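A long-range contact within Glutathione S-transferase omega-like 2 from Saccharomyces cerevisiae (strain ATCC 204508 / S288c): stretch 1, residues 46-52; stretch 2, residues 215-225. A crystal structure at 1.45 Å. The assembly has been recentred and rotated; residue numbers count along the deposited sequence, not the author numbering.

Stretch 1 (46-52) CPWAHRT
Stretch 2, residues 215-225: VYDSINNGVYK

This is a small, side-chain-mediated contact, 269 Å² in all, in which Trp 48 and its neighbours at the start of one helix meet a helical segment widened by a pi-type turn; touching residues lie at least 168 apart in sequence. The backbones stay well apart: the axes of helices 47-52 and 215-220 approach no closer than 14.0 Å, their directions differ by 122°, and the nearest CA atoms, those of Pro 47 and Asn 220, are 8.2 Å apart.

Cys 46 (phi/psi -85/128, chi1 t) caps the first helix, Cys 46 SG accepting from Ala 49 N at 3.2 Å in a nearly linear bond. Pro 47 (-73/-24) suits the first turn, where its lack of an N-H costs nothing. In the second stretch the pi-type turn spans 216-220, with Asn 220 N bonded to Val 215 O and Asn 221 N to Tyr 216 O, at 2.9 and 2.8 Å. Gly 222 (-60/-40) follows; an ideal CB there would lie 2.0 Å from Ser 218 O.

The CA-to-CB bond of Trp 48 (-71/-52; chi1 m, chi2 102°) points sideways, but the end of its broad indole comes nearer. Trp 48 CH2 lies 3.6 Å from Tyr 216 CE1 (chi1 t, chi2 79°), the rings meeting rim to rim with planes at 54°, and 3.7 Å from Asn 220 CB. Trp 48 NE1 is 3.7 Å from Tyr 224 CE2; the five-membered ring and phenol are nearly parallel (30°) but slid apart.

Tyr 224 (-77/-41; chi1 m, chi2 -84°) packs its ring edge on Pro 47, Pro 47 CG to Tyr 224 CE2 4.1 Å, while its OH is hydrogen-bonded elsewhere in the structure. Arg 51 (-54/-41; m, t, t, chi4 -171°) is long enough to reach the polar amide of Asn 220 (-56/-57, chi1 m), which lies at the guanidinium edge, Arg 51 NH2 to Asn 220 ND2 3.2 Å.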

# COMPACT_ATOMS: atom_id res chain seq x y z
N CYS A 46 -19.31 -2.96 3.10
CA CYS A 46 -19.16 -3.02 4.55
C CYS A 46 -18.92 -4.45 4.99
O CYS A 46 -19.75 -5.31 4.69
CB CYS A 46 -20.46 -2.54 5.22
SG CYS A 46 -20.49 -2.79 6.98
N PRO A 47 -17.87 -4.75 5.76
CA PRO A 47 -17.61 -6.12 6.19
C PRO A 47 -18.59 -6.60 7.25
O PRO A 47 -18.74 -7.82 7.46
CB PRO A 47 -16.17 -6.03 6.76
CG PRO A 47 -16.06 -4.67 7.27
CD PRO A 47 -16.80 -3.82 6.27
N TRP A 48 -19.18 -5.66 7.98
CA TRP A 48 -20.18 -6.00 8.99
C TRP A 48 -21.45 -6.46 8.30
O TRP A 48 -22.00 -7.54 8.60
CB TRP A 48 -20.38 -4.75 9.89
CG TRP A 48 -19.12 -4.08 10.37
CD1 TRP A 48 -18.58 -2.94 9.87
CD2 TRP A 48 -18.17 -4.57 11.34
NE1 TRP A 48 -17.37 -2.67 10.45
CE2 TRP A 48 -17.11 -3.64 11.39
CE3 TRP A 48 -18.13 -5.66 12.21
CZ2 TRP A 48 -16.04 -3.78 12.25
CZ3 TRP A 48 -17.10 -5.79 13.07
CH2 TRP A 48 -16.04 -4.84 13.09
N ALA A 49 -21.93 -5.65 7.35
CA ALA A 49 -23.10 -6.04 6.56
C ALA A 49 -22.82 -7.29 5.75
O ALA A 49 -23.70 -8.13 5.54
CB ALA A 49 -23.51 -4.87 5.66
N HIS A 50 -21.58 -7.46 5.27
CA HIS A 50 -21.25 -8.62 4.49
C HIS A 50 -21.51 -9.90 5.29
O HIS A 50 -21.90 -10.89 4.75
CB HIS A 50 -19.79 -8.50 3.97
CG HIS A 50 -19.41 -9.48 2.91
ND1 HIS A 50 -18.13 -9.47 2.33
CD2 HIS A 50 -20.12 -10.42 2.25
CE1 HIS A 50 -18.10 -10.40 1.39
NE2 HIS A 50 -19.30 -10.98 1.32
N ARG A 51 -21.28 -9.88 6.61
CA ARG A 51 -21.54 -11.05 7.43
C ARG A 51 -22.95 -11.51 7.24
O ARG A 51 -23.19 -12.70 7.16
CB ARG A 51 -21.36 -10.72 8.91
CG ARG A 51 -19.97 -10.22 9.38
CD ARG A 51 -20.14 -9.67 10.77
NE ARG A 51 -18.88 -9.59 11.49
CZ ARG A 51 -18.80 -9.30 12.78
NH1 ARG A 51 -19.93 -9.10 13.48
NH2 ARG A 51 -17.62 -9.25 13.36
N THR A 52 -23.86 -10.56 7.17
CA THR A 52 -25.28 -10.91 7.11
C THR A 52 -25.67 -11.44 5.75
O THR A 52 -26.57 -12.29 5.66
CB THR A 52 -26.16 -9.72 7.54
OG1 THR A 52 -26.21 -8.68 6.58
CG2 THR A 52 -25.71 -9.13 8.85
N VAL A 215 -10.66 -11.79 17.63
CA VAL A 215 -10.67 -11.40 16.22
C VAL A 215 -11.41 -10.09 16.05
O VAL A 215 -10.99 -9.22 15.26
CB VAL A 215 -11.23 -12.54 15.34
CG1 VAL A 215 -11.54 -12.04 13.92
CG2 VAL A 215 -10.28 -13.67 15.33
N TYR A 216 -12.49 -9.87 16.80
CA TYR A 216 -13.16 -8.58 16.71
C TYR A 216 -12.24 -7.42 17.06
O TYR A 216 -12.11 -6.44 16.29
CB TYR A 216 -14.43 -8.55 17.57
CG TYR A 216 -14.99 -7.16 17.64
CD1 TYR A 216 -15.74 -6.63 16.60
CD2 TYR A 216 -14.67 -6.28 18.69
CE1 TYR A 216 -16.18 -5.36 16.60
CE2 TYR A 216 -15.12 -4.98 18.72
CZ TYR A 216 -15.87 -4.50 17.67
OH TYR A 216 -16.32 -3.23 17.63
N ASP A 217 -11.62 -7.47 18.23
CA ASP A 217 -10.91 -6.30 18.70
C ASP A 217 -9.67 -6.05 17.87
O ASP A 217 -9.29 -4.89 17.67
CB ASP A 217 -10.49 -6.46 20.16
CG ASP A 217 -11.67 -6.21 21.12
OD1 ASP A 217 -12.45 -5.23 20.96
OD2 ASP A 217 -11.80 -7.04 22.05
N SER A 218 -8.99 -7.12 17.46
CA SER A 218 -7.66 -7.04 16.87
C SER A 218 -7.64 -7.08 15.35
O SER A 218 -6.63 -6.69 14.78
CB SER A 218 -6.72 -8.12 17.40
OG SER A 218 -7.09 -9.46 16.93
N ILE A 219 -8.69 -7.55 14.67
CA ILE A 219 -8.67 -7.76 13.22
C ILE A 219 -9.87 -7.06 12.62
O ILE A 219 -9.73 -6.12 11.82
CB ILE A 219 -8.58 -9.26 12.89
CG1 ILE A 219 -7.24 -9.82 13.41
CG2 ILE A 219 -8.75 -9.50 11.40
CD1 ILE A 219 -7.04 -11.28 13.41
N ASN A 220 -11.08 -7.52 12.96
CA ASN A 220 -12.28 -6.93 12.37
C ASN A 220 -12.33 -5.43 12.60
O ASN A 220 -12.47 -4.63 11.66
CB ASN A 220 -13.58 -7.56 12.90
CG ASN A 220 -13.73 -9.01 12.59
OD1 ASN A 220 -13.33 -9.54 11.52
ND2 ASN A 220 -14.43 -9.68 13.47
N ASN A 221 -12.29 -5.01 13.89
CA ASN A 221 -12.18 -3.62 14.26
C ASN A 221 -10.73 -3.14 14.32
O ASN A 221 -10.49 -1.94 14.24
CB ASN A 221 -12.87 -3.35 15.62
CG ASN A 221 -13.26 -1.92 15.78
OD1 ASN A 221 -13.77 -1.24 14.87
ND2 ASN A 221 -13.05 -1.40 16.98
N GLY A 222 -9.78 -4.08 14.42
CA GLY A 222 -8.38 -3.67 14.49
C GLY A 222 -7.94 -2.89 13.26
O GLY A 222 -7.24 -1.89 13.38
N VAL A 223 -8.39 -3.33 12.08
CA VAL A 223 -7.99 -2.58 10.87
C VAL A 223 -8.56 -1.18 10.86
O VAL A 223 -7.93 -0.26 10.37
CB VAL A 223 -8.33 -3.31 9.57
CG1 VAL A 223 -7.61 -4.66 9.51
CG2 VAL A 223 -9.86 -3.51 9.37
N TYR A 224 -9.76 -0.95 11.46
CA TYR A 224 -10.37 0.36 11.50
C TYR A 224 -9.72 1.27 12.55
O TYR A 224 -9.48 2.44 12.28
CB TYR A 224 -11.85 0.24 11.84
CG TYR A 224 -12.70 -0.21 10.66
CD1 TYR A 224 -13.15 0.69 9.75
CD2 TYR A 224 -13.09 -1.51 10.54
CE1 TYR A 224 -13.95 0.32 8.67
CE2 TYR A 224 -13.88 -1.93 9.44
CZ TYR A 224 -14.35 -0.98 8.54
OH TYR A 224 -15.18 -1.33 7.45
N LYS A 225 -9.40 0.71 13.73
CA LYS A 225 -8.62 1.48 14.71
C LYS A 225 -7.26 1.90 14.15
O LYS A 225 -6.76 2.99 14.48
CB LYS A 225 -8.50 0.67 16.00
CG LYS A 225 -9.85 0.44 16.73
CD LYS A 225 -9.68 -0.26 18.07
CE LYS A 225 -9.29 -1.68 17.87
NZ LYS A 225 -9.24 -2.44 19.16